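PDB 4R36: putative acyl-[acyl-carrier-protein]--UDP-N-acetylglucosamine O-acyltransferase from Bacteroides fragilis, which probably transfers an acyl chain from acyl carrier protein to UDP-N-acetylglucosamine, in the manner of LpxA enzymes. Local coordinates for residues A[122-136]-A[140-154]. Residues are numbered along the deposited sequence; the frame is centred on the assembly and turned at random.
Sequences TIVGNNNLLMEGVHV and ALIGNGCIVGNSTKM. With ACT (acetate ion), chain D.
Leu-129 and Ile-147 mark the middle of three parallel strand pairs that stack two successive coils of the left-handed beta helix, with Ile-123 beside Leu-141 and His-135 beside Lys-153 in the other two. Val-148 N is hydrogen-bonded to Leu-129 O at 2.9 Å with an N-H...O angle of 161°, and Leu-129 N to Cys-146 O and Met-131 N to Val-148 O continue the pattern.

At the corner 125-128, side-chain amides add to the backbone bonds. Asn-128 uses both ends: OD1 accepts from Cys-146 N (2.8 Å), while ND2 donates to Gly-143 O (2.9 Å), which lies near the amide plane, so two bonds fix its rotation. Two residues earlier in each coil, Asn-126 and Asn-144 run alongside, their amides 11° from parallel, and Asn-144 OD1 takes Asn-126 N on an in-plane lone pair at 2.8 Å.

Lys-153, bent at chi2 (-67°), brings NZ to Gly-133 O (3.0 Å) at the turn, and also salt-bridges Glu-132 of the third subunit.

Inside the coil, Leu-130 CD2 lies against Val-148 CG2 (3.6 Å), and Val-134 CG1 presses tightly on Met-154 CE (3.4 Å).

On the preceding coil, strand 105-106 packs on Leu-130 inside and Leu-129 outside; on the following coil, strand 159-160 meets Ile-142 and Met-154. Glu-132 reaches Lys-153 of the second subunit, tying these coils into the trimer.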
ATOM      1  N   THR A 122     -20.179   5.300  -7.861  1.00 17.22           N
ATOM      2  CA  THR A 122     -19.370   4.424  -6.983  1.00 16.51           C
ATOM      3  C   THR A 122     -20.169   4.393  -5.685  1.00 16.25           C
ATOM      4  O   THR A 122     -20.513   5.421  -5.130  1.00 17.07           O
ATOM      5  CB  THR A 122     -17.978   5.014  -6.772  1.00 15.09           C
ATOM      6  OG1 THR A 122     -17.412   5.291  -8.052  1.00 15.27           O
ATOM      7  CG2 THR A 122     -17.109   4.035  -5.977  1.00 15.38           C
ATOM      8  N   ILE A 123     -20.497   3.202  -5.210  1.00 14.84           N
ATOM      9  CA  ILE A 123     -21.384   3.038  -4.065  1.00 15.92           C
ATOM     10  C   ILE A 123     -20.834   2.104  -3.015  1.00 16.73           C
ATOM     11  O   ILE A 123     -20.521   0.936  -3.307  1.00 17.60           O
ATOM     12  CB  ILE A 123     -22.748   2.485  -4.489  1.00 15.36           C
ATOM     13  CG1 ILE A 123     -23.421   3.443  -5.521  1.00 17.77           C
ATOM     14  CG2 ILE A 123     -23.652   2.191  -3.290  1.00 18.57           C
ATOM     15  CD1 ILE A 123     -24.668   2.876  -6.172  1.00 19.47           C
ATOM     16  N   VAL A 124     -20.764   2.620  -1.786  1.00 15.55           N
ATOM     17  CA  VAL A 124     -20.494   1.865  -0.568  1.00 16.38           C
ATOM     18  C   VAL A 124     -21.763   1.920   0.299  1.00 17.61           C
ATOM     19  O   VAL A 124     -22.378   2.979   0.408  1.00 16.84           O
ATOM     20  CB  VAL A 124     -19.352   2.489   0.198  1.00 16.06           C
ATOM     21  CG1 VAL A 124     -19.107   1.815   1.550  1.00 16.63           C
ATOM     22  CG2 VAL A 124     -18.051   2.417  -0.579  1.00 17.03           C
ATOM     23  N   GLY A 125     -22.194   0.754   0.805  1.00 15.94           N
ATOM     24  CA  GLY A 125     -23.408   0.577   1.613  1.00 16.44           C
ATOM     25  C   GLY A 125     -23.285   1.042   3.058  1.00 16.93           C
ATOM     26  O   GLY A 125     -22.750   2.140   3.330  1.00 15.53           O
ATOM     27  N   ASN A 126     -23.752   0.190   3.978  1.00 17.10           N
ATOM     28  CA  ASN A 126     -23.842   0.579   5.372  1.00 16.84           C
ATOM     29  C   ASN A 126     -22.965  -0.286   6.262  1.00 17.50           C
ATOM     30  O   ASN A 126     -22.737  -1.470   5.949  1.00 15.40           O
ATOM     31  CB  ASN A 126     -25.276   0.435   5.826  1.00 17.52           C
ATOM     32  CG  ASN A 126     -26.252   1.140   4.922  1.00 17.95           C
ATOM     33  OD1 ASN A 126     -26.056   2.312   4.488  1.00 18.87           O
ATOM     34  ND2 ASN A 126     -27.318   0.452   4.618  1.00 19.22           N
ATOM     35  N   ASN A 127     -22.484   0.273   7.371  1.00 16.38           N
ATOM     36  CA  ASN A 127     -21.869  -0.546   8.436  1.00 17.14           C
ATOM     37  C   ASN A 127     -20.586  -1.259   7.920  1.00 16.66           C
ATOM     38  O   ASN A 127     -20.301  -2.371   8.353  1.00 15.06           O
ATOM     39  CB  ASN A 127     -22.839  -1.576   9.037  1.00 20.76           C
ATOM     40  CG  ASN A 127     -24.176  -0.935   9.442  1.00 25.61           C
ATOM     41  OD1 ASN A 127     -24.211  -0.127  10.279  1.00 30.86           O
ATOM     42  ND2 ASN A 127     -25.239  -1.348   8.848  1.00 35.83           N
ATOM     43  N   ASN A 128     -19.830  -0.577   7.079  1.00 15.52           N
ATOM     44  CA  ASN A 128     -18.555  -1.092   6.657  1.00 15.95           C
ATOM     45  C   ASN A 128     -17.429  -0.469   7.384  1.00 15.89           C
ATOM     46  O   ASN A 128     -17.492   0.712   7.764  1.00 17.12           O
ATOM     47  CB  ASN A 128     -18.400  -0.828   5.174  1.00 15.48           C
ATOM     48  CG  ASN A 128     -19.485  -1.495   4.367  1.00 15.00           C
ATOM     49  OD1 ASN A 128     -19.502  -2.755   4.209  1.00 15.21           O
ATOM     50  ND2 ASN A 128     -20.362  -0.658   3.789  1.00 14.74           N
ATOM     51  N   LEU A 129     -16.342  -1.215   7.484  1.00 15.18           N
ATOM     52  CA  LEU A 129     -15.040  -0.686   7.893  1.00 15.29           C
ATOM     53  C   LEU A 129     -14.051  -0.787   6.743  1.00 16.21           C
ATOM     54  O   LEU A 129     -13.704  -1.873   6.292  1.00 16.71           O
ATOM     55  CB  LEU A 129     -14.525  -1.453   9.076  1.00 16.79           C
ATOM     56  CG  LEU A 129     -13.105  -1.245   9.516  1.00 16.69           C
ATOM     57  CD1 LEU A 129     -12.778   0.230   9.772  1.00 17.99           C
ATOM     58  CD2 LEU A 129     -12.733  -2.100  10.706  1.00 17.78           C
ATOM     59  N   LEU A 130     -13.606   0.350   6.279  1.00 14.67           N
ATOM     60  CA  LEU A 130     -12.595   0.444   5.236  1.00 15.07           C
ATOM     61  C   LEU A 130     -11.368   0.978   5.911  1.00 15.21           C
ATOM     62  O   LEU A 130     -11.260   2.134   6.208  1.00 14.34           O
ATOM     63  CB  LEU A 130     -13.037   1.325   4.079  1.00 16.03           C
ATOM     64  CG  LEU A 130     -14.397   0.996   3.355  1.00 18.46           C
ATOM     65  CD1 LEU A 130     -14.520   1.874   2.113  1.00 19.61           C
ATOM     66  CD2 LEU A 130     -14.470  -0.468   2.919  1.00 19.97           C
ATOM     67  N   MET A 131     -10.392   0.082   6.093  1.00 14.60           N
ATOM     68  CA  MET A 131      -9.186   0.406   6.809  1.00 15.02           C
ATOM     69  C   MET A 131      -8.267   1.317   6.000  1.00 13.20           C
ATOM     70  O   MET A 131      -8.504   1.562   4.813  1.00 15.07           O
ATOM     71  CB  MET A 131      -8.425  -0.873   7.218  1.00 15.02           C
ATOM     72  CG  MET A 131      -9.182  -1.642   8.273  1.00 17.72           C
ATOM     73  SD  MET A 131      -8.098  -2.949   8.920  1.00 20.48           S
ATOM     74  CE  MET A 131      -9.373  -3.980   9.506  1.00 23.11           C
ATOM     75  N   GLU A 132      -7.239   1.832   6.649  1.00 12.80           N
ATOM     76  CA  GLU A 132      -6.456   2.936   6.026  1.00 13.11           C
ATOM     77  C   GLU A 132      -5.909   2.544   4.689  1.00 14.48           C
ATOM     78  O   GLU A 132      -5.518   1.377   4.480  1.00 14.39           O
ATOM     79  CB  GLU A 132      -5.356   3.448   6.934  1.00 15.34           C
ATOM     80  CG  GLU A 132      -4.223   2.477   7.281  1.00 16.22           C
ATOM     81  CD  GLU A 132      -3.192   2.266   6.158  1.00 16.06           C
ATOM     82  OE1 GLU A 132      -2.985   3.183   5.314  1.00 16.94           O
ATOM     83  OE2 GLU A 132      -2.532   1.184   6.200  1.00 15.92           O
ATOM     84  N   GLY A 133      -5.922   3.512   3.776  1.00 13.57           N
ATOM     85  CA  GLY A 133      -5.356   3.391   2.488  1.00 15.92           C
ATOM     86  C   GLY A 133      -6.135   2.539   1.466  1.00 14.98           C
ATOM     87  O   GLY A 133      -5.716   2.411   0.283  1.00 15.31           O
ATOM     88  N   VAL A 134      -7.247   1.997   1.879  1.00 13.98           N
ATOM     89  CA  VAL A 134      -8.116   1.277   0.963  1.00 14.87           C
ATOM     90  C   VAL A 134      -8.544   2.165  -0.201  1.00 14.97           C
ATOM     91  O   VAL A 134      -8.786   3.365  -0.014  1.00 15.26           O
ATOM     92  CB  VAL A 134      -9.351   0.691   1.685  1.00 14.95           C
ATOM     93  CG1 VAL A 134     -10.503   0.296   0.696  1.00 15.56           C
ATOM     94  CG2 VAL A 134      -8.983  -0.522   2.479  1.00 15.81           C
ATOM     95  N   HIS A 135      -8.488   1.613  -1.402  1.00 13.94           N
ATOM     96  CA  HIS A 135      -8.940   2.277  -2.607  1.00 15.11           C
ATOM     97  C   HIS A 135     -10.205   1.648  -3.174  1.00 15.26           C
ATOM     98  O   HIS A 135     -10.271   0.387  -3.434  1.00 14.33           O
ATOM     99  CB  HIS A 135      -7.838   2.317  -3.645  1.00 17.20           C
ATOM    100  CG  HIS A 135      -8.261   2.895  -4.965  1.00 18.80           C
ATOM    101  ND1 HIS A 135      -8.396   4.249  -5.170  1.00 19.76           N
ATOM    102  CD2 HIS A 135      -8.578   2.300  -6.142  1.00 19.43           C
ATOM    103  CE1 HIS A 135      -8.755   4.465  -6.415  1.00 20.49           C
ATOM    104  NE2 HIS A 135      -8.915   3.300  -7.017  1.00 20.28           N
ATOM    105  N   VAL A 136     -11.193   2.501  -3.445  1.00 15.79           N
ATOM    106  CA  VAL A 136     -12.430   2.066  -4.130  1.00 14.39           C
ATOM    107  C   VAL A 136     -12.559   2.793  -5.475  1.00 16.96           C
ATOM    108  O   VAL A 136     -12.707   4.007  -5.498  1.00 15.67           O
ATOM    109  CB  VAL A 136     -13.657   2.374  -3.268  1.00 16.04           C
ATOM    110  CG1 VAL A 136     -14.923   1.822  -3.914  1.00 16.58           C
ATOM    111  CG2 VAL A 136     -13.542   1.789  -1.881  1.00 16.28           C
ATOM    112  N   ALA A 140     -17.335   0.935  -8.571  1.00 15.98           N
ATOM    113  CA  ALA A 140     -17.330  -0.182  -7.678  1.00 15.06           C
ATOM    114  C   ALA A 140     -18.547  -0.150  -6.774  1.00 15.39           C
ATOM    115  O   ALA A 140     -19.191   0.897  -6.576  1.00 15.13           O
ATOM    116  CB  ALA A 140     -16.082  -0.149  -6.827  1.00 15.16           C
ATOM    117  N   LEU A 141     -18.927  -1.319  -6.305  1.00 14.66           N
ATOM    118  CA  LEU A 141     -20.055  -1.515  -5.430  1.00 14.92           C
ATOM    119  C   LEU A 141     -19.612  -2.354  -4.212  1.00 16.87           C
ATOM    120  O   LEU A 141     -19.208  -3.499  -4.402  1.00 17.12           O
ATOM    121  CB  LEU A 141     -21.195  -2.263  -6.133  1.00 15.22           C
ATOM    122  CG  LEU A 141     -22.381  -2.594  -5.191  1.00 15.12           C
ATOM    123  CD1 LEU A 141     -23.095  -1.374  -4.668  1.00 17.15           C
ATOM    124  CD2 LEU A 141     -23.377  -3.545  -5.901  1.00 16.55           C
ATOM    125  N   ILE A 142     -19.723  -1.779  -3.017  1.00 15.69           N
ATOM    126  CA  ILE A 142     -19.559  -2.484  -1.758  1.00 16.53           C
ATOM    127  C   ILE A 142     -20.898  -2.526  -1.076  1.00 16.36           C
ATOM    128  O   ILE A 142     -21.593  -1.496  -1.012  1.00 16.51           O
ATOM    129  CB  ILE A 142     -18.503  -1.820  -0.860  1.00 15.55           C
ATOM    130  CG1 ILE A 142     -17.159  -1.821  -1.603  1.00 19.93           C
ATOM    131  CG2 ILE A 142     -18.378  -2.507   0.464  1.00 16.16           C
ATOM    132  CD1 ILE A 142     -16.009  -1.214  -0.789  1.00 19.91           C
ATOM    133  N   GLY A 143     -21.266  -3.700  -0.561  1.00 15.83           N
ATOM    134  CA  GLY A 143     -22.526  -3.848   0.210  1.00 17.41           C
ATOM    135  C   GLY A 143     -22.433  -3.357   1.654  1.00 17.33           C
ATOM    136  O   GLY A 143     -21.948  -2.216   1.909  1.00 16.28           O
ATOM    137  N   ASN A 144     -22.903  -4.204   2.572  1.00 17.20           N
ATOM    138  CA  ASN A 144     -23.089  -3.856   3.975  1.00 16.67           C
ATOM    139  C   ASN A 144     -22.362  -4.792   4.835  1.00 16.29           C
ATOM    140  O   ASN A 144     -22.197  -5.997   4.511  1.00 17.04           O
ATOM    141  CB  ASN A 144     -24.573  -3.925   4.368  1.00 17.82           C
ATOM    142  CG  ASN A 144     -25.439  -3.184   3.401  1.00 19.51           C
ATOM    143  OD1 ASN A 144     -25.270  -1.969   3.149  1.00 18.42           O
ATOM    144  ND2 ASN A 144     -26.407  -3.889   2.849  1.00 22.25           N
ATOM    145  N   GLY A 145     -21.900  -4.284   5.961  1.00 17.06           N
ATOM    146  CA  GLY A 145     -21.319  -5.176   6.959  1.00 17.82           C
ATOM    147  C   GLY A 145     -19.934  -5.762   6.624  1.00 17.55           C
ATOM    148  O   GLY A 145     -19.528  -6.737   7.237  1.00 16.71           O
ATOM    149  N   CYS A 146     -19.222  -5.154   5.708  1.00 17.06           N
ATOM    150  CA  CYS A 146     -17.913  -5.641   5.214  1.00 16.97           C
ATOM    151  C   CYS A 146     -16.778  -5.019   5.999  1.00 16.47           C
ATOM    152  O   CYS A 146     -16.868  -3.915   6.547  1.00 16.81           O
ATOM    153  CB  CYS A 146     -17.728  -5.313   3.706  1.00 19.20           C
ATOM    154  SG  CYS A 146     -18.935  -6.093   2.624  1.00 19.52           S
ATOM    155  N   ILE A 147     -15.689  -5.738   6.074  1.00 17.56           N
ATOM    156  CA  ILE A 147     -14.442  -5.220   6.607  1.00 16.87           C
ATOM    157  C   ILE A 147     -13.413  -5.387   5.517  1.00 16.61           C
ATOM    158  O   ILE A 147     -13.242  -6.535   4.977  1.00 16.77           O
ATOM    159  CB  ILE A 147     -14.026  -6.057   7.829  1.00 20.01           C
ATOM    160  CG1 ILE A 147     -15.091  -5.930   8.956  1.00 23.34           C
ATOM    161  CG2 ILE A 147     -12.675  -5.598   8.291  1.00 19.84           C
ATOM    162  CD1 ILE A 147     -14.806  -6.797  10.169  1.00 27.48           C
ATOM    163  N   VAL A 148     -12.728  -4.325   5.201  1.00 15.19           N
ATOM    164  CA  VAL A 148     -11.719  -4.332   4.123  1.00 15.37           C
ATOM    165  C   VAL A 148     -10.414  -3.801   4.715  1.00 15.77           C
ATOM    166  O   VAL A 148     -10.299  -2.647   5.193  1.00 15.75           O
ATOM    167  CB  VAL A 148     -12.123  -3.497   2.949  1.00 16.83           C
ATOM    168  CG1 VAL A 148     -11.075  -3.595   1.821  1.00 16.02           C
ATOM    169  CG2 VAL A 148     -13.497  -3.921   2.414  1.00 18.49           C
ATOM    170  N   GLY A 149      -9.403  -4.652   4.712  1.00 14.35           N
ATOM    171  CA  GLY A 149      -8.150  -4.391   5.405  1.00 12.87           C
ATOM    172  C   GLY A 149      -7.229  -3.384   4.695  1.00 13.21           C
ATOM    173  O   GLY A 149      -7.428  -3.043   3.543  1.00 13.23           O
ATOM    174  N   ASN A 150      -6.202  -2.941   5.431  1.00 12.87           N
ATOM    175  CA  ASN A 150      -5.284  -1.912   5.066  1.00 14.89           C
ATOM    176  C   ASN A 150      -4.801  -2.013   3.623  1.00 16.36           C
ATOM    177  O   ASN A 150      -4.250  -3.083   3.218  1.00 14.50           O
ATOM    178  CB  ASN A 150      -4.083  -1.918   5.978  1.00 16.84           C
ATOM    179  CG  ASN A 150      -4.477  -1.859   7.474  1.00 19.75           C
ATOM    180  OD1 ASN A 150      -5.135  -0.958   7.884  1.00 23.16           O
ATOM    181  ND2 ASN A 150      -3.946  -2.780   8.299  1.00 22.99           N
ATOM    182  N   SER A 151      -5.030  -0.900   2.876  1.00 14.17           N
ATOM    183  CA  SER A 151      -4.476  -0.673   1.564  1.00 14.75           C
ATOM    184  C   SER A 151      -4.950  -1.726   0.563  1.00 14.76           C
ATOM    185  O   SER A 151      -4.329  -1.917  -0.476  1.00 16.03           O
ATOM    186  CB  SER A 151      -2.921  -0.514   1.625  1.00 15.16           C
ATOM    187  OG  SER A 151      -2.501   0.213   0.512  1.00 20.97           O
ATOM    188  N   THR A 152      -6.091  -2.355   0.815  1.00 13.19           N
ATOM    189  CA  THR A 152      -6.670  -3.191  -0.236  1.00 14.00           C
ATOM    190  C   THR A 152      -7.172  -2.332  -1.375  1.00 14.67           C
ATOM    191  O   THR A 152      -7.693  -1.235  -1.137  1.00 13.85           O
ATOM    192  CB  THR A 152      -7.698  -4.132   0.363  1.00 15.05           C
ATOM    193  OG1 THR A 152      -6.964  -5.196   0.966  1.00 13.63           O
ATOM    194  CG2 THR A 152      -8.674  -4.666  -0.654  1.00 15.00           C
ATOM    195  N   LYS A 153      -6.979  -2.812  -2.599  1.00 14.29           N
ATOM    196  CA  LYS A 153      -7.323  -2.076  -3.830  1.00 15.28           C
ATOM    197  C   LYS A 153      -8.449  -2.785  -4.589  1.00 17.60           C
ATOM    198  O   LYS A 153      -8.344  -4.009  -5.001  1.00 17.68           O
ATOM    199  CB  LYS A 153      -6.099  -1.883  -4.733  1.00 16.37           C
ATOM    200  CG  LYS A 153      -4.797  -1.528  -3.976  1.00 16.65           C
ATOM    201  CD  LYS A 153      -4.994  -0.140  -3.373  1.00 16.69           C
ATOM    202  CE  LYS A 153      -3.683   0.380  -2.752  1.00 16.50           C
ATOM    203  NZ  LYS A 153      -3.907   1.550  -1.902  1.00 15.70           N
ATOM    204  N   MET A 154      -9.581  -2.102  -4.666  1.00 16.07           N
ATOM    205  CA  MET A 154     -10.727  -2.589  -5.430  1.00 17.14           C
ATOM    206  C   MET A 154     -10.838  -1.839  -6.732  1.00 18.16           C
ATOM    207  O   MET A 154     -11.040  -0.612  -6.739  1.00 16.99           O
ATOM    208  CB  MET A 154     -11.969  -2.460  -4.583  1.00 18.80           C
ATOM    209  CG  MET A 154     -11.976  -3.587  -3.490  1.00 22.63           C
ATOM    210  SD  MET A 154     -13.081  -3.157  -2.205  1.00 26.58           S
ATOM    211  CE  MET A 154     -12.107  -1.887  -1.338  1.00 24.64           C
TER
HETATM  212  C   ACT D1002      -8.468   2.295 -10.232  1.00 26.30           C
HETATM  213  O   ACT D1002      -7.896   1.401  -9.528  1.00 24.52           O
HETATM  214  OXT ACT D1002      -8.947   3.323  -9.705  1.00 19.26           O
HETATM  215  CH3 ACT D1002      -8.659   2.165 -11.732  1.00 29.02           C